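Local coordinates for protein uncharacterized HTH-type transcriptional regulator yydK (Bacillus subtilis subsp. subtilis, PDB 3BWG) that probably binds DNA as a GntR-family transcription factor, pairing a winged helix-turn-helix domain with a UTRA domain, in a regulator not yet characterized, at residues Gly76-Leu81 with Ser228-Val232; Tyr144-Val149 with Gln214-Tyr218. The contacts are given in a common frame with arbitrary orientation. Residue numbers count along the deposited sequence, not the author numbering.

Contact 2 is nested along the chain inside the loop closed by contact 1: 76-81 comes first, then 144-149, 214-218 and 228-232. Their centres lie 25 Å apart, and the nearest atoms about 12 Å. Contact 2 sits within the six-stranded antiparallel sheet of the UTRA domain, where neighbouring strands 135-145 and 215-224 pair. Strand 215-224 leads directly to strand 230-234, which in contact 1 pairs in parallel with 78-79. Contact 1 thus ties the chain coming from the predicted DNA-binding winged-helix region to the last strand of the chain, and its sheet runs on into the second subunit, whereas contact 2 is almost wholly internal to one subunit.

Contact 1: residues Gly76-Leu81 with Ser228-Val232; sequences GYISLL and SQFVV. With EDO (1,2-ethanediol), chain I.
A short parallel two-strand ladder joins strand 78-79, on the chain coming from the winged-helix region, to the last strand, 230-234. Ile78 pairs with Phe230 and Ser79 with Val231. Three hydrogen bonds hold the register: Ile78 N to Gln229 O, Val231 N to Ile78 O and Leu80 N to Val231 O, each 2.9 Å. Gly76 enters with positive phi (85°), which glycine adopts readily. At Leu80 the backbone turns helical (-61/-41), ending the extended run, and Ser79 OG (chi1 t) donates a hydrogen bond to Leu81 O at 2.7 Å across this bend.

On one face Ile78 (chi1 m, chi2 144°, between wells) sets CB 3.7 Å from Phe230 CD1, its branched side chain also meeting Leu90, Phe93 and Leu137; the Phe230 ring (chi1 m) meets Tyr223 edge-to-face. Ser79 and Val231 occupy the other face. Past the ladder, Leu80 (t, p) rests CB 4.1 Å from Phe230 CB, and Leu81 (m, t) brings CD1 to 3.9 Å from Val232 CG2. Tyr77 (chi1 m) packs CB 3.6 Å from Val231 CG1 while its hydroxyl is hydrogen-bonded to Arg74 and to His181 of the second subunit, whose strand continues the sheet antiparallel to 230-232. A water accepts from Gln229 NE2 (2.5 Å) and donates to Gly76 O (2.4 Å). Beside Ser228 (chi1 p), an ethanediol, probably from the crystallisation liquor, donates from O1 to Ser228 OG at 2.6 Å.

Contact 2: residues Tyr144-Val149 with Gln214-Tyr218; sequences YTKSIV and QPFDY
Residues 144-145 end one strand in extended conformation (Tyr144 -120/130, Thr145 -63/116); 146-148 then take helical angles, and the chain folds back so that Ile148 N (3.1 Å) and Val149 N (2.9 Å) both donate hydrogen bonds to Thr145 O. Opposite, 215-218 is the start of an antiparallel strand, mostly extended but with Phe216 at -130/-20. Tyr144 and Asp217 form a non-hydrogen-bonded pair, CA atoms 4.6 Å apart. Thr145 N donates to Phe216 O at 3.2 Å, and the same oxygen receives a CA-H...O contact from Tyr144 CA, also 3.2 Å.

The pair lies where the two central strands of the six-stranded antiparallel UTRA sheet meet at their ends, 135-145 finishing and 215-224 beginning; helix 161-167 packs on the face bearing Tyr144 and Asp217. Tyr144 (chi1 m) leans along this face, its CE1 3.4 Å from Asp217 CG, with Asp217 OD1 over one face of the ring. Asp217 has chi1 t; a water hydrogen-bonds to Tyr144 OH at 2.8 Å and donates weakly to Asp217 OD2 at 3.5 Å. Tyrosine suits the place by combining a ring for packing with a hydroxyl for water.

Phe216 (chi1 p) fills apolar space near Ile165 and Leu210, its CB 3.9 Å from Ile148 CG2 and its CD1 4.4 Å from Val149 CG2. Ile148 (m, t), brought over by the turn, stretches CD1 to 3.3 Å from Pro215 O and 3.2 Å from Gln214 NE2. Another water bridges the segments, accepting from Thr145 OG1 (2.7 Å) and donating to Pro215 O (2.6 Å).

Contact 1: residues Gly76-Leu81 with Ser228-Val232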
ATOM      1  N   GLY B  76       9.642   3.489 -12.673  1.00 29.12           N
ATOM      2  CA  GLY B  76       9.043   4.820 -12.867  1.00 28.61           C
ATOM      3  C   GLY B  76       7.753   5.034 -12.134  1.00 29.89           C
ATOM      4  O   GLY B  76       7.061   6.027 -12.379  1.00 30.79           O
ATOM      5  N   TYR B  77       7.412   4.081 -11.266  1.00 28.64           N
ATOM      6  CA  TYR B  77       6.268   4.189 -10.325  1.00 29.62           C
ATOM      7  C   TYR B  77       6.724   4.798  -8.977  1.00 29.95           C
ATOM      8  O   TYR B  77       7.788   4.460  -8.444  1.00 27.99           O
ATOM      9  CB  TYR B  77       5.626   2.805 -10.076  1.00 28.56           C
ATOM     10  CG  TYR B  77       4.808   2.251 -11.232  1.00 29.40           C
ATOM     11  CD1 TYR B  77       3.441   2.498 -11.314  1.00 29.19           C
ATOM     12  CD2 TYR B  77       5.389   1.466 -12.228  1.00 28.50           C
ATOM     13  CE1 TYR B  77       2.655   1.999 -12.332  1.00 28.18           C
ATOM     14  CE2 TYR B  77       4.588   0.952 -13.272  1.00 28.83           C
ATOM     15  CZ  TYR B  77       3.235   1.230 -13.308  1.00 28.10           C
ATOM     16  OH  TYR B  77       2.424   0.746 -14.305  1.00 29.69           O
ATOM     17  N   ILE B  78       5.925   5.725  -8.451  1.00 29.47           N
ATOM     18  CA  ILE B  78       6.192   6.315  -7.133  1.00 27.64           C
ATOM     19  C   ILE B  78       5.622   5.356  -6.086  1.00 26.98           C
ATOM     20  O   ILE B  78       4.479   4.860  -6.189  1.00 25.84           O
ATOM     21  CB  ILE B  78       5.532   7.712  -6.930  1.00 27.55           C
ATOM     22  CG1 ILE B  78       6.003   8.726  -7.997  1.00 28.86           C
ATOM     23  CG2 ILE B  78       5.753   8.236  -5.471  1.00 27.59           C
ATOM     24  CD1 ILE B  78       4.871   9.675  -8.403  1.00 29.80           C
ATOM     25  N   SER B  79       6.453   5.072  -5.103  1.00 26.00           N
ATOM     26  CA  SER B  79       6.057   4.267  -3.985  1.00 27.54           C
ATOM     27  C   SER B  79       4.945   4.978  -3.189  1.00 26.85           C
ATOM     28  O   SER B  79       5.128   6.046  -2.613  1.00 28.00           O
ATOM     29  CB  SER B  79       7.282   3.962  -3.127  1.00 27.45           C
ATOM     30  OG  SER B  79       6.817   3.319  -1.955  1.00 32.17           O
ATOM     31  N   LEU B  80       3.759   4.413  -3.221  1.00 26.57           N
ATOM     32  CA  LEU B  80       2.637   5.062  -2.562  1.00 27.60           C
ATOM     33  C   LEU B  80       2.895   5.202  -1.056  1.00 28.29           C
ATOM     34  O   LEU B  80       2.605   6.250  -0.466  1.00 28.62           O
ATOM     35  CB  LEU B  80       1.366   4.269  -2.845  1.00 28.81           C
ATOM     36  CG  LEU B  80       0.036   4.777  -2.291  1.00 30.31           C
ATOM     37  CD1 LEU B  80      -0.448   6.055  -2.943  1.00 29.03           C
ATOM     38  CD2 LEU B  80      -0.951   3.660  -2.453  1.00 31.57           C
ATOM     39  N   LEU B  81       3.470   4.164  -0.439  1.00 29.05           N
ATOM     40  CA  LEU B  81       3.811   4.174   0.977  1.00 31.77           C
ATOM     41  C   LEU B  81       5.265   4.629   1.174  1.00 34.63           C
ATOM     42  O   LEU B  81       6.175   4.060   0.582  1.00 34.28           O
ATOM     43  CB  LEU B  81       3.560   2.773   1.620  1.00 32.77           C
ATOM     44  CG  LEU B  81       2.122   2.189   1.451  1.00 35.03           C
ATOM     45  CD1 LEU B  81       1.940   0.831   2.135  1.00 32.83           C
ATOM     46  CD2 LEU B  81       1.026   3.155   1.955  1.00 33.86           C
ATOM     47  N   SER B 228       2.338  11.020 -12.928  1.00 34.41           N
ATOM     48  CA  SER B 228       2.442  10.176 -11.704  1.00 36.37           C
ATOM     49  C   SER B 228       1.641   8.886 -11.828  1.00 35.60           C
ATOM     50  O   SER B 228       0.639   8.821 -12.554  1.00 36.48           O
ATOM     51  CB  SER B 228       2.017  10.983 -10.488  1.00 34.69           C
ATOM     52  OG  SER B 228       0.658  11.301 -10.616  1.00 35.50           O
ATOM     53  N   GLN B 229       2.155   7.836 -11.208  1.00 35.18           N
ATOM     54  CA  GLN B 229       1.472   6.560 -11.110  1.00 34.27           C
ATOM     55  C   GLN B 229       2.221   5.896 -10.017  1.00 34.77           C
ATOM     56  O   GLN B 229       3.410   6.188  -9.859  1.00 32.22           O
ATOM     57  CB  GLN B 229       1.590   5.712 -12.365  1.00 34.77           C
ATOM     58  CG  GLN B 229       2.969   5.699 -13.031  1.00 35.76           C
ATOM     59  CD  GLN B 229       3.142   6.861 -13.968  1.00 37.98           C
ATOM     60  OE1 GLN B 229       2.241   7.153 -14.754  1.00 41.34           O
ATOM     61  NE2 GLN B 229       4.276   7.535 -13.903  1.00 37.28           N
ATOM     62  N   PHE B 230       1.540   4.992  -9.292  1.00 33.14           N
ATOM     63  CA  PHE B 230       1.991   4.508  -7.967  1.00 34.25           C
ATOM     64  C   PHE B 230       2.069   3.002  -7.848  1.00 32.39           C
ATOM     65  O   PHE B 230       1.307   2.296  -8.473  1.00 34.69           O
ATOM     66  CB  PHE B 230       1.104   5.072  -6.833  1.00 33.63           C
ATOM     67  CG  PHE B 230       1.012   6.570  -6.867  1.00 34.49           C
ATOM     68  CD1 PHE B 230       1.926   7.355  -6.158  1.00 34.80           C
ATOM     69  CD2 PHE B 230       0.033   7.194  -7.626  1.00 35.48           C
ATOM     70  CE1 PHE B 230       1.912   8.738  -6.245  1.00 34.62           C
ATOM     71  CE2 PHE B 230      -0.015   8.600  -7.700  1.00 37.79           C
ATOM     72  CZ  PHE B 230       0.967   9.362  -6.997  1.00 37.19           C
ATOM     73  N   VAL B 231       3.030   2.532  -7.076  1.00 32.30           N
ATOM     74  CA  VAL B 231       3.108   1.149  -6.744  1.00 31.45           C
ATOM     75  C   VAL B 231       3.008   0.943  -5.218  1.00 34.14           C
ATOM     76  O   VAL B 231       3.392   1.803  -4.396  1.00 33.41           O
ATOM     77  CB  VAL B 231       4.368   0.446  -7.370  1.00 30.90           C
ATOM     78  CG1 VAL B 231       5.738   1.103  -6.915  1.00 32.85           C
ATOM     79  CG2 VAL B 231       4.341  -1.029  -7.061  1.00 29.13           C
ATOM     80  N   VAL B 232       2.451  -0.214  -4.861  1.00 35.51           N
ATOM     81  CA  VAL B 232       2.436  -0.685  -3.508  1.00 36.42           C
ATOM     82  C   VAL B 232       2.612  -2.194  -3.500  1.00 36.41           C
ATOM     83  O   VAL B 232       2.035  -2.930  -4.345  1.00 33.68           O
ATOM     84  CB  VAL B 232       1.205  -0.162  -2.716  1.00 36.98           C
ATOM     85  CG1 VAL B 232       0.007  -0.237  -3.518  1.00 37.22           C
ATOM     86  CG2 VAL B 232       1.085  -0.837  -1.314  1.00 37.55           C
TER
HETATM   87  C1  EDO I 238      -2.646  10.564 -10.970  1.00 35.56           C
HETATM   88  O1  EDO I 238      -1.527   9.950 -10.406  1.00 33.21           O
HETATM   89  C2  EDO I 238      -2.890  11.775 -10.114  1.00 34.17           C
HETATM   90  O2  EDO I 238      -4.050  12.344 -10.648  1.00 30.00           O
HETATM   91  O   HOH W   1       5.565   7.831 -11.746  1.00 42.69           O

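Contact 2: residues Tyr144-Val149 with Gln214-Tyr218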
ATOM      1  N   TYR B 144       1.013  20.678  10.306  1.00 40.50           N
ATOM      2  CA  TYR B 144       1.889  20.035  11.290  1.00 40.37           C
ATOM      3  C   TYR B 144       1.622  20.581  12.648  1.00 39.01           C
ATOM      4  O   TYR B 144       1.637  21.780  12.818  1.00 39.51           O
ATOM      5  CB  TYR B 144       3.352  20.326  10.937  1.00 40.70           C
ATOM      6  CG  TYR B 144       3.710  19.801   9.594  1.00 41.07           C
ATOM      7  CD1 TYR B 144       4.402  18.583   9.442  1.00 40.33           C
ATOM      8  CD2 TYR B 144       3.353  20.504   8.464  1.00 41.38           C
ATOM      9  CE1 TYR B 144       4.708  18.106   8.166  1.00 42.50           C
ATOM     10  CE2 TYR B 144       3.645  20.052   7.214  1.00 42.49           C
ATOM     11  CZ  TYR B 144       4.314  18.869   7.066  1.00 42.45           C
ATOM     12  OH  TYR B 144       4.563  18.484   5.775  1.00 46.19           O
ATOM     13  N   THR B 145       1.427  19.700  13.621  1.00 38.84           N
ATOM     14  CA  THR B 145       1.235  20.115  15.032  1.00 39.21           C
ATOM     15  C   THR B 145       2.478  20.814  15.509  1.00 37.70           C
ATOM     16  O   THR B 145       3.511  20.210  15.538  1.00 40.53           O
ATOM     17  CB  THR B 145       0.916  18.916  15.944  1.00 37.69           C
ATOM     18  OG1 THR B 145      -0.213  18.206  15.404  1.00 39.07           O
ATOM     19  CG2 THR B 145       0.561  19.384  17.364  1.00 38.20           C
ATOM     20  N   LYS B 146       2.374  22.093  15.842  1.00 38.45           N
ATOM     21  CA  LYS B 146       3.532  22.935  16.170  1.00 39.04           C
ATOM     22  C   LYS B 146       4.274  22.538  17.472  1.00 40.65           C
ATOM     23  O   LYS B 146       5.489  22.687  17.575  1.00 41.68           O
ATOM     24  CB  LYS B 146       3.114  24.421  16.196  1.00 37.66           C
ATOM     25  CG  LYS B 146       4.299  25.345  16.185  1.00 38.22           C
ATOM     26  CD  LYS B 146       3.965  26.744  15.855  1.00 37.24           C
ATOM     27  CE  LYS B 146       5.147  27.645  16.124  1.00 39.61           C
ATOM     28  NZ  LYS B 146       5.445  27.803  17.593  1.00 39.48           N
ATOM     29  N   SER B 147       3.554  21.998  18.455  1.00 40.33           N
ATOM     30  CA  SER B 147       4.203  21.604  19.701  1.00 40.34           C
ATOM     31  C   SER B 147       5.013  20.322  19.481  1.00 40.77           C
ATOM     32  O   SER B 147       5.866  19.980  20.283  1.00 41.26           O
ATOM     33  CB  SER B 147       3.189  21.454  20.823  1.00 39.57           C
ATOM     34  OG  SER B 147       2.233  20.465  20.514  1.00 39.01           O
ATOM     35  N   ILE B 148       4.753  19.642  18.361  1.00 40.60           N
ATOM     36  CA  ILE B 148       5.597  18.522  17.907  1.00 39.46           C
ATOM     37  C   ILE B 148       6.696  19.009  16.919  1.00 39.07           C
ATOM     38  O   ILE B 148       7.872  18.822  17.154  1.00 39.22           O
ATOM     39  CB  ILE B 148       4.750  17.401  17.255  1.00 37.99           C
ATOM     40  CG1 ILE B 148       3.686  16.908  18.266  1.00 38.01           C
ATOM     41  CG2 ILE B 148       5.710  16.253  16.769  1.00 37.16           C
ATOM     42  CD1 ILE B 148       2.751  15.785  17.759  1.00 36.13           C
ATOM     43  N   VAL B 149       6.289  19.614  15.807  1.00 39.44           N
ATOM     44  CA  VAL B 149       7.235  20.103  14.776  1.00 38.93           C
ATOM     45  C   VAL B 149       7.449  21.566  15.080  1.00 38.60           C
ATOM     46  O   VAL B 149       6.652  22.433  14.684  1.00 39.80           O
ATOM     47  CB  VAL B 149       6.650  19.924  13.373  1.00 37.94           C
ATOM     48  CG1 VAL B 149       7.640  20.390  12.341  1.00 37.81           C
ATOM     49  CG2 VAL B 149       6.202  18.442  13.155  1.00 38.52           C
ATOM     50  N   GLN B 214       0.934   9.223  18.209  1.00 41.90           N
ATOM     51  CA  GLN B 214       0.532  10.623  18.105  1.00 42.12           C
ATOM     52  C   GLN B 214       0.630  11.208  16.651  1.00 41.23           C
ATOM     53  O   GLN B 214       1.739  11.213  16.048  1.00 40.67           O
ATOM     54  CB  GLN B 214       1.419  11.376  19.072  1.00 41.48           C
ATOM     55  CG  GLN B 214       1.080  12.825  19.305  1.00 43.70           C
ATOM     56  CD  GLN B 214       1.955  13.468  20.420  1.00 43.47           C
ATOM     57  OE1 GLN B 214       2.759  12.793  21.062  1.00 45.16           O
ATOM     58  NE2 GLN B 214       1.792  14.760  20.632  1.00 42.67           N
ATOM     59  N   PRO B 215      -0.512  11.726  16.080  1.00 40.06           N
ATOM     60  CA  PRO B 215      -0.383  12.325  14.738  1.00 38.91           C
ATOM     61  C   PRO B 215       0.553  13.520  14.792  1.00 38.70           C
ATOM     62  O   PRO B 215       0.600  14.212  15.814  1.00 34.80           O
ATOM     63  CB  PRO B 215      -1.797  12.825  14.415  1.00 39.38           C
ATOM     64  CG  PRO B 215      -2.711  12.140  15.355  1.00 39.00           C
ATOM     65  CD  PRO B 215      -1.894  11.831  16.596  1.00 39.04           C
ATOM     66  N   PHE B 216       1.284  13.769  13.702  1.00 37.48           N
ATOM     67  CA  PHE B 216       2.121  14.982  13.601  1.00 37.47           C
ATOM     68  C   PHE B 216       1.914  15.772  12.298  1.00 36.38           C
ATOM     69  O   PHE B 216       2.253  16.962  12.242  1.00 36.63           O
ATOM     70  CB  PHE B 216       3.630  14.681  13.816  1.00 37.47           C
ATOM     71  CG  PHE B 216       4.290  13.911  12.680  1.00 36.37           C
ATOM     72  CD1 PHE B 216       4.898  14.578  11.611  1.00 38.49           C
ATOM     73  CD2 PHE B 216       4.327  12.532  12.702  1.00 36.91           C
ATOM     74  CE1 PHE B 216       5.515  13.900  10.565  1.00 37.39           C
ATOM     75  CE2 PHE B 216       4.944  11.812  11.641  1.00 36.70           C
ATOM     76  CZ  PHE B 216       5.534  12.518  10.570  1.00 36.98           C
ATOM     77  N   ASP B 217       1.359  15.115  11.275  1.00 35.00           N
ATOM     78  CA  ASP B 217       1.239  15.691   9.906  1.00 36.78           C
ATOM     79  C   ASP B 217      -0.045  15.175   9.223  1.00 37.09           C
ATOM     80  O   ASP B 217      -0.264  13.981   9.141  1.00 39.84           O
ATOM     81  CB  ASP B 217       2.507  15.321   9.104  1.00 39.30           C
ATOM     82  CG  ASP B 217       2.408  15.606   7.584  1.00 40.49           C
ATOM     83  OD1 ASP B 217       1.500  16.274   7.091  1.00 40.54           O
ATOM     84  OD2 ASP B 217       3.327  15.193   6.866  1.00 43.87           O
ATOM     85  N   TYR B 218      -0.923  16.084   8.812  1.00 36.94           N
ATOM     86  CA  TYR B 218      -2.067  15.778   7.999  1.00 37.66           C
ATOM     87  C   TYR B 218      -1.842  16.529   6.714  1.00 38.92           C
ATOM     88  O   TYR B 218      -1.640  17.754   6.730  1.00 38.06           O
ATOM     89  CB  TYR B 218      -3.354  16.285   8.668  1.00 39.38           C
ATOM     90  CG  TYR B 218      -4.574  16.176   7.809  1.00 39.53           C
ATOM     91  CD1 TYR B 218      -4.980  14.933   7.310  1.00 40.04           C
ATOM     92  CD2 TYR B 218      -5.348  17.301   7.516  1.00 38.41           C
ATOM     93  CE1 TYR B 218      -6.097  14.823   6.505  1.00 39.09           C
ATOM     94  CE2 TYR B 218      -6.467  17.201   6.739  1.00 38.84           C
ATOM     95  CZ  TYR B 218      -6.847  15.960   6.248  1.00 40.91           C
ATOM     96  OH  TYR B 218      -7.998  15.840   5.481  1.00 42.16           O
TER
HETATM   97  O   HOH W   2       3.847  16.628   3.766  1.00 59.77           O
HETATM   98  O   HOH W   3      -0.883  16.056  16.921  1.00 29.89           O